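Local coordinates for intermedilysin (Streptococcus intermedius, PDB 5IMW), which probably lyses host cells by binding cholesterol-containing membranes and changing shape to insert as an oligomeric pore, at residues T99-L105 and Y202-D207; L30-R36 and I48-K52. One frame throughout, in Å; residues are numbered along the deposited sequence.

In the fold
Contact 1 joins two strands of an antiparallel sheet, 99-103 and 202-206, that are 97 residues apart along the chain; contact 2 brings the loop segment 30-36 against strand 44-59 across a gap of only 12. They share no element: their centres lie 48 Å apart, on opposite sides of the chain's centre. Contact 1 is partly buried, with six of its thirteen touching residues enclosed, and combines backbone bonds with an apolar face. Contact 2 lies at the surface, with none of its residues buried, and its chemistry is that of backbone carbonyls, aliphatic lysine stems and charged tips, one of which, that of R36, reaches the C-terminal region at E392.

Contact 1 (T99-L105 and Y202-D207); sequences TTISVNL and YTASVD
N104 and T203 meet where the regular pairing of the strands ends. The carbonyl OD1 of N104 accepts the backbone N of T203 at 3.0 Å in an almost straight bond (173° at the hydrogen), with the donor tilted 33° from the amide plane. A chi1 of 69° places CG between the backbone N and the carbonyl carbon, turning the amide back across the neighbouring strand. Further along, S102 and S205 form the hydrogen-bonded antiparallel pair, S102 N to S205 O at 2.9 Å and S205 N to S102 O at 3.0 Å; D207 N to T100 O adds another bond. I101, V103, A204 and V206 share one face, where I101 CG2 lies 4.2 Å from A204 CB. Beside them, L105 CG touches Y202 CB at 3.9 Å, the two side chains crossing at a slant. The Y202 ring continues away from segment 99-105, with L105 CG and V103 CG1 oblique to it, to a hydroxyl bonded to A328 N. At the other end T100 OG1 approaches D207 CB at 3.7 Å, with the side chains roughly perpendicular. Strand 114-117 pairs with 99-103 and strand 236-244 with 202-206, and helix 122-140 packs on the apolar face through V125, L132, V133 and W136.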
loop_
_atom_site.group_PDB
_atom_site.type_symbol
_atom_site.label_atom_id
_atom_site.label_comp_id
_atom_site.label_asym_id
_atom_site.label_seq_id
_atom_site.Cartn_x
_atom_site.Cartn_y
_atom_site.Cartn_z
ATOM N N THR A 99 -0.034 -36.246 -2.082
ATOM C CA THR A 99 0.510 -34.893 -2.046
ATOM C C THR A 99 1.736 -34.898 -1.147
ATOM O O THR A 99 1.644 -35.269 0.028
ATOM C CB THR A 99 -0.524 -33.884 -1.535
ATOM O OG1 THR A 99 -1.793 -34.136 -2.151
ATOM C CG2 THR A 99 -0.093 -32.466 -1.866
ATOM N N THR A 100 2.878 -34.496 -1.700
ATOM C CA THR A 100 4.129 -34.420 -0.957
ATOM C C THR A 100 4.330 -32.998 -0.455
ATOM O O THR A 100 4.289 -32.045 -1.239
ATOM C CB THR A 100 5.313 -34.850 -1.826
ATOM O OG1 THR A 100 4.973 -34.700 -3.212
ATOM C CG2 THR A 100 5.697 -36.303 -1.536
ATOM N N ILE A 101 4.549 -32.862 0.850
ATOM C CA ILE A 101 4.645 -31.568 1.511
ATOM C C ILE A 101 6.026 -31.433 2.134
ATOM O O ILE A 101 6.674 -32.428 2.473
ATOM C CB ILE A 101 3.540 -31.410 2.580
ATOM C CG1 ILE A 101 2.162 -31.560 1.929
ATOM C CG2 ILE A 101 3.665 -30.070 3.298
ATOM C CD1 ILE A 101 0.996 -31.480 2.895
ATOM N N SER A 102 6.478 -30.188 2.276
ATOM C CA SER A 102 7.728 -29.881 2.954
ATOM C C SER A 102 7.512 -28.688 3.874
ATOM O O SER A 102 6.713 -27.796 3.576
ATOM C CB SER A 102 8.855 -29.578 1.960
ATOM O OG SER A 102 10.056 -29.260 2.642
ATOM N N VAL A 103 8.229 -28.679 4.997
ATOM C CA VAL A 103 8.143 -27.603 5.976
ATOM C C VAL A 103 9.544 -27.067 6.235
ATOM O O VAL A 103 10.514 -27.832 6.275
ATOM C CB VAL A 103 7.490 -28.072 7.291
ATOM C CG1 VAL A 103 7.286 -26.895 8.230
ATOM C CG2 VAL A 103 6.166 -28.767 7.008
ATOM N N ASN A 104 9.644 -25.751 6.421
ATOM C CA ASN A 104 10.924 -25.064 6.528
ATOM C C ASN A 104 11.287 -24.724 7.969
ATOM O O ASN A 104 12.036 -23.769 8.209
ATOM C CB ASN A 104 10.909 -23.794 5.679
ATOM C CG ASN A 104 9.977 -22.735 6.235
ATOM O OD1 ASN A 104 9.029 -23.041 6.958
ATOM N ND2 ASN A 104 10.246 -21.480 5.900
ATOM N N LEU A 105 10.770 -25.475 8.935
ATOM C CA LEU A 105 11.128 -25.227 10.322
ATOM C C LEU A 105 12.613 -25.522 10.533
ATOM O O LEU A 105 13.155 -26.450 9.923
ATOM C CB LEU A 105 10.273 -26.078 11.260
ATOM C CG LEU A 105 8.965 -25.411 11.693
ATOM C CD1 LEU A 105 7.994 -26.417 12.287
ATOM C CD2 LEU A 105 9.251 -24.301 12.694
ATOM N N TYR A 202 6.430 -20.292 10.048
ATOM C CA TYR A 202 6.814 -21.353 9.129
ATOM C C TYR A 202 5.811 -21.403 7.984
ATOM O O TYR A 202 4.701 -20.869 8.076
ATOM C CB TYR A 202 6.904 -22.717 9.838
ATOM C CG TYR A 202 5.652 -23.133 10.581
ATOM C CD1 TYR A 202 5.411 -22.693 11.876
ATOM C CD2 TYR A 202 4.721 -23.978 9.995
ATOM C CE1 TYR A 202 4.271 -23.075 12.561
ATOM C CE2 TYR A 202 3.579 -24.366 10.673
ATOM C CZ TYR A 202 3.359 -23.910 11.953
ATOM O OH TYR A 202 2.224 -24.294 12.630
ATOM N N THR A 203 6.226 -22.040 6.892
ATOM C CA THR A 203 5.408 -22.164 5.694
ATOM C C THR A 203 5.461 -23.599 5.198
ATOM O O THR A 203 6.547 -24.178 5.080
ATOM C CB THR A 203 5.884 -21.212 4.589
ATOM O OG1 THR A 203 7.162 -20.665 4.935
ATOM C CG2 THR A 203 4.890 -20.085 4.389
ATOM N N ALA A 204 4.293 -24.165 4.907
ATOM C CA ALA A 204 4.185 -25.503 4.341
ATOM C C ALA A 204 3.985 -25.379 2.836
ATOM O O ALA A 204 2.964 -24.849 2.384
ATOM C CB ALA A 204 3.029 -26.275 4.979
ATOM N N SER A 205 4.958 -25.859 2.068
ATOM C CA SER A 205 4.937 -25.774 0.615
ATOM C C SER A 205 4.930 -27.174 0.023
ATOM O O SER A 205 5.666 -28.053 0.481
ATOM C CB SER A 205 6.147 -25.000 0.092
ATOM O OG SER A 205 7.342 -25.732 0.303
ATOM N N VAL A 206 4.105 -27.378 -1.004
ATOM C CA VAL A 206 3.950 -28.688 -1.626
ATOM C C VAL A 206 5.029 -28.877 -2.679
ATOM O O VAL A 206 5.306 -27.977 -3.480
ATOM C CB VAL A 206 2.548 -28.847 -2.245
ATOM C CG1 VAL A 206 1.468 -28.554 -1.214
ATOM C CG2 VAL A 206 2.391 -27.949 -3.458
ATOM N N ASP A 207 5.633 -30.060 -2.691
ATOM C CA ASP A 207 6.578 -30.396 -3.745
ATOM C C ASP A 207 5.865 -30.404 -5.092
ATOM O O ASP A 207 4.702 -30.803 -5.195
ATOM C CB ASP A 207 7.211 -31.765 -3.477
ATOM C CG ASP A 207 8.226 -31.735 -2.344
ATOM O OD1 ASP A 207 8.214 -30.774 -1.546
ATOM O OD2 ASP A 207 9.034 -32.683 -2.250
#

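Contact 2 (L30-R36 and I48-K52)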
loop_
_atom_site.group_PDB
_atom_site.type_symbol
_atom_site.label_atom_id
_atom_site.label_comp_id
_atom_site.label_asym_id
_atom_site.label_seq_id
_atom_site.Cartn_x
_atom_site.Cartn_y
_atom_site.Cartn_z
ATOM N N LEU A 30 -14.124 5.360 -13.631
ATOM C CA LEU A 30 -14.765 6.666 -13.596
ATOM C C LEU A 30 -14.114 7.605 -14.603
ATOM O O LEU A 30 -12.945 7.442 -14.962
ATOM C CB LEU A 30 -14.679 7.281 -12.194
ATOM C CG LEU A 30 -14.903 6.341 -11.006
ATOM C CD1 LEU A 30 -14.942 7.141 -9.712
ATOM C CD2 LEU A 30 -16.175 5.525 -11.163
ATOM N N LYS A 31 -14.883 8.586 -15.062
ATOM C CA LYS A 31 -14.321 9.630 -15.902
ATOM C C LYS A 31 -13.559 10.625 -15.035
ATOM O O LYS A 31 -13.900 10.852 -13.871
ATOM C CB LYS A 31 -15.414 10.358 -16.692
ATOM C CG LYS A 31 -15.255 10.334 -18.218
ATOM C CD LYS A 31 -13.864 10.763 -18.701
ATOM C CE LYS A 31 -13.530 10.169 -20.057
ATOM N NZ LYS A 31 -12.061 10.114 -20.296
ATOM N N ASN A 32 -12.512 11.212 -15.614
ATOM C CA ASN A 32 -11.696 12.172 -14.884
ATOM C C ASN A 32 -12.585 13.214 -14.217
ATOM O O ASN A 32 -13.585 13.657 -14.787
ATOM C CB ASN A 32 -10.702 12.845 -15.832
ATOM C CG ASN A 32 -9.818 11.845 -16.549
ATOM O OD1 ASN A 32 -10.188 10.684 -16.722
ATOM N ND2 ASN A 32 -8.640 12.289 -16.966
ATOM N N HIS A 33 -12.221 13.591 -12.981
ATOM C CA HIS A 33 -13.004 14.532 -12.187
ATOM C C HIS A 33 -12.044 15.385 -11.357
ATOM O O HIS A 33 -11.963 15.278 -10.135
ATOM C CB HIS A 33 -14.013 13.808 -11.293
ATOM C CG HIS A 33 -14.869 14.728 -10.478
ATOM N ND1 HIS A 33 -14.414 15.351 -9.336
ATOM C CD2 HIS A 33 -16.154 15.125 -10.636
ATOM C CE1 HIS A 33 -15.381 16.095 -8.828
ATOM N NE2 HIS A 33 -16.448 15.974 -9.598
ATOM N N SER A 34 -11.290 16.244 -12.037
ATOM C CA SER A 34 -10.450 17.214 -11.349
ATOM C C SER A 34 -11.316 18.327 -10.778
ATOM O O SER A 34 -12.063 18.984 -11.510
ATOM C CB SER A 34 -9.405 17.781 -12.304
ATOM O OG SER A 34 -8.436 16.800 -12.629
ATOM N N SER A 35 -11.210 18.540 -9.469
ATOM C CA SER A 35 -12.035 19.517 -8.777
ATOM C C SER A 35 -11.230 20.109 -7.629
ATOM O O SER A 35 -10.210 19.553 -7.210
ATOM C CB SER A 35 -13.334 18.879 -8.271
ATOM O OG SER A 35 -14.065 19.775 -7.454
ATOM N N ARG A 36 -11.694 21.252 -7.123
ATOM C CA ARG A 36 -11.005 21.960 -6.053
ATOM C C ARG A 36 -12.030 22.572 -5.106
ATOM O O ARG A 36 -13.244 22.450 -5.296
ATOM C CB ARG A 36 -10.070 23.043 -6.609
ATOM C CG ARG A 36 -8.843 22.508 -7.331
ATOM C CD ARG A 36 -7.672 23.472 -7.207
ATOM N NE ARG A 36 -8.046 24.836 -7.564
ATOM C CZ ARG A 36 -7.281 25.904 -7.353
ATOM N NH1 ARG A 36 -6.089 25.776 -6.782
ATOM N NH2 ARG A 36 -7.710 27.106 -7.714
ATOM N N ILE A 48 -8.788 21.902 -0.862
ATOM C CA ILE A 48 -9.355 20.558 -0.791
ATOM C C ILE A 48 -9.600 20.069 -2.212
ATOM O O ILE A 48 -10.661 20.321 -2.793
ATOM C CB ILE A 48 -10.653 20.537 0.037
ATOM C CG1 ILE A 48 -10.361 20.942 1.486
ATOM C CG2 ILE A 48 -11.303 19.153 -0.017
ATOM C CD1 ILE A 48 -11.593 21.076 2.357
ATOM N N GLU A 49 -8.625 19.361 -2.778
ATOM C CA GLU A 49 -8.654 18.957 -4.178
ATOM C C GLU A 49 -9.114 17.507 -4.284
ATOM O O GLU A 49 -8.511 16.615 -3.679
ATOM C CB GLU A 49 -7.274 19.139 -4.812
ATOM C CG GLU A 49 -7.156 18.619 -6.241
ATOM C CD GLU A 49 -5.881 19.077 -6.931
ATOM O OE1 GLU A 49 -5.305 20.101 -6.507
ATOM O OE2 GLU A 49 -5.455 18.411 -7.898
ATOM N N LYS A 50 -10.181 17.281 -5.051
ATOM C CA LYS A 50 -10.709 15.947 -5.319
ATOM C C LYS A 50 -10.398 15.579 -6.763
ATOM O O LYS A 50 -10.796 16.292 -7.688
ATOM C CB LYS A 50 -12.216 15.886 -5.068
ATOM C CG LYS A 50 -12.607 16.001 -3.607
ATOM C CD LYS A 50 -14.112 15.899 -3.422
ATOM C CE LYS A 50 -14.476 15.753 -1.954
ATOM N NZ LYS A 50 -15.925 15.987 -1.706
ATOM N N LYS A 51 -9.693 14.471 -6.949
ATOM C CA LYS A 51 -9.284 13.993 -8.262
ATOM C C LYS A 51 -9.791 12.571 -8.486
ATOM O O LYS A 51 -10.389 11.949 -7.606
ATOM C CB LYS A 51 -7.761 14.047 -8.398
ATOM C CG LYS A 51 -7.228 15.379 -8.879
ATOM C CD LYS A 51 -5.710 15.425 -8.804
ATOM C CE LYS A 51 -5.108 16.029 -10.064
ATOM N NZ LYS A 51 -3.703 16.491 -9.855
ATOM N N LYS A 52 -9.545 12.068 -9.690
ATOM C CA LYS A 52 -9.844 10.690 -10.057
ATOM C C LYS A 52 -8.525 9.945 -10.187
ATOM O O LYS A 52 -7.669 10.330 -10.991
ATOM C CB LYS A 52 -10.645 10.631 -11.358
ATOM C CG LYS A 52 -10.781 9.237 -11.974
ATOM C CD LYS A 52 -9.616 8.904 -12.905
ATOM C CE LYS A 52 -9.934 7.725 -13.802
ATOM N NZ LYS A 52 -8.701 7.149 -14.408
#
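K52 lies along segment 30-36, its CB 3.7 Å from H33 N and also near N32 CA. CG leaves anti to the backbone N and comes within 4.0 Å of K31 O. The chain then bends at chi2, -88°, which turns CD and CE toward L30 O, with N32 OD1 more distant from CE. The tip, NZ, forms a long, weak ion pair with D351, whose carboxylate also accepts L30 N. The loop, which follows strand 24-26, here runs nearly antiparallel to segment 48-52 of strand 44-59, the end-to-end directions being 160° apart. It meets a margin of the three-stranded sheet in which strand 44-59 is an outermost member, with strand 346-361 on its other flank. S35 N donates to K50 O at 2.9 Å and K50 N to S35 O, both bonds bent, in a single loose bridge. Nearby, E49 CG lies against S35 O, while K51 NZ and E49 OE2, in the same strand, form a salt bridge with a weak hydrogen bond. R36 passes E49 obliquely, its guanidinium turned 74° from the carboxylate, and pairs instead with E392, a zinc ligand in another structure of this protein.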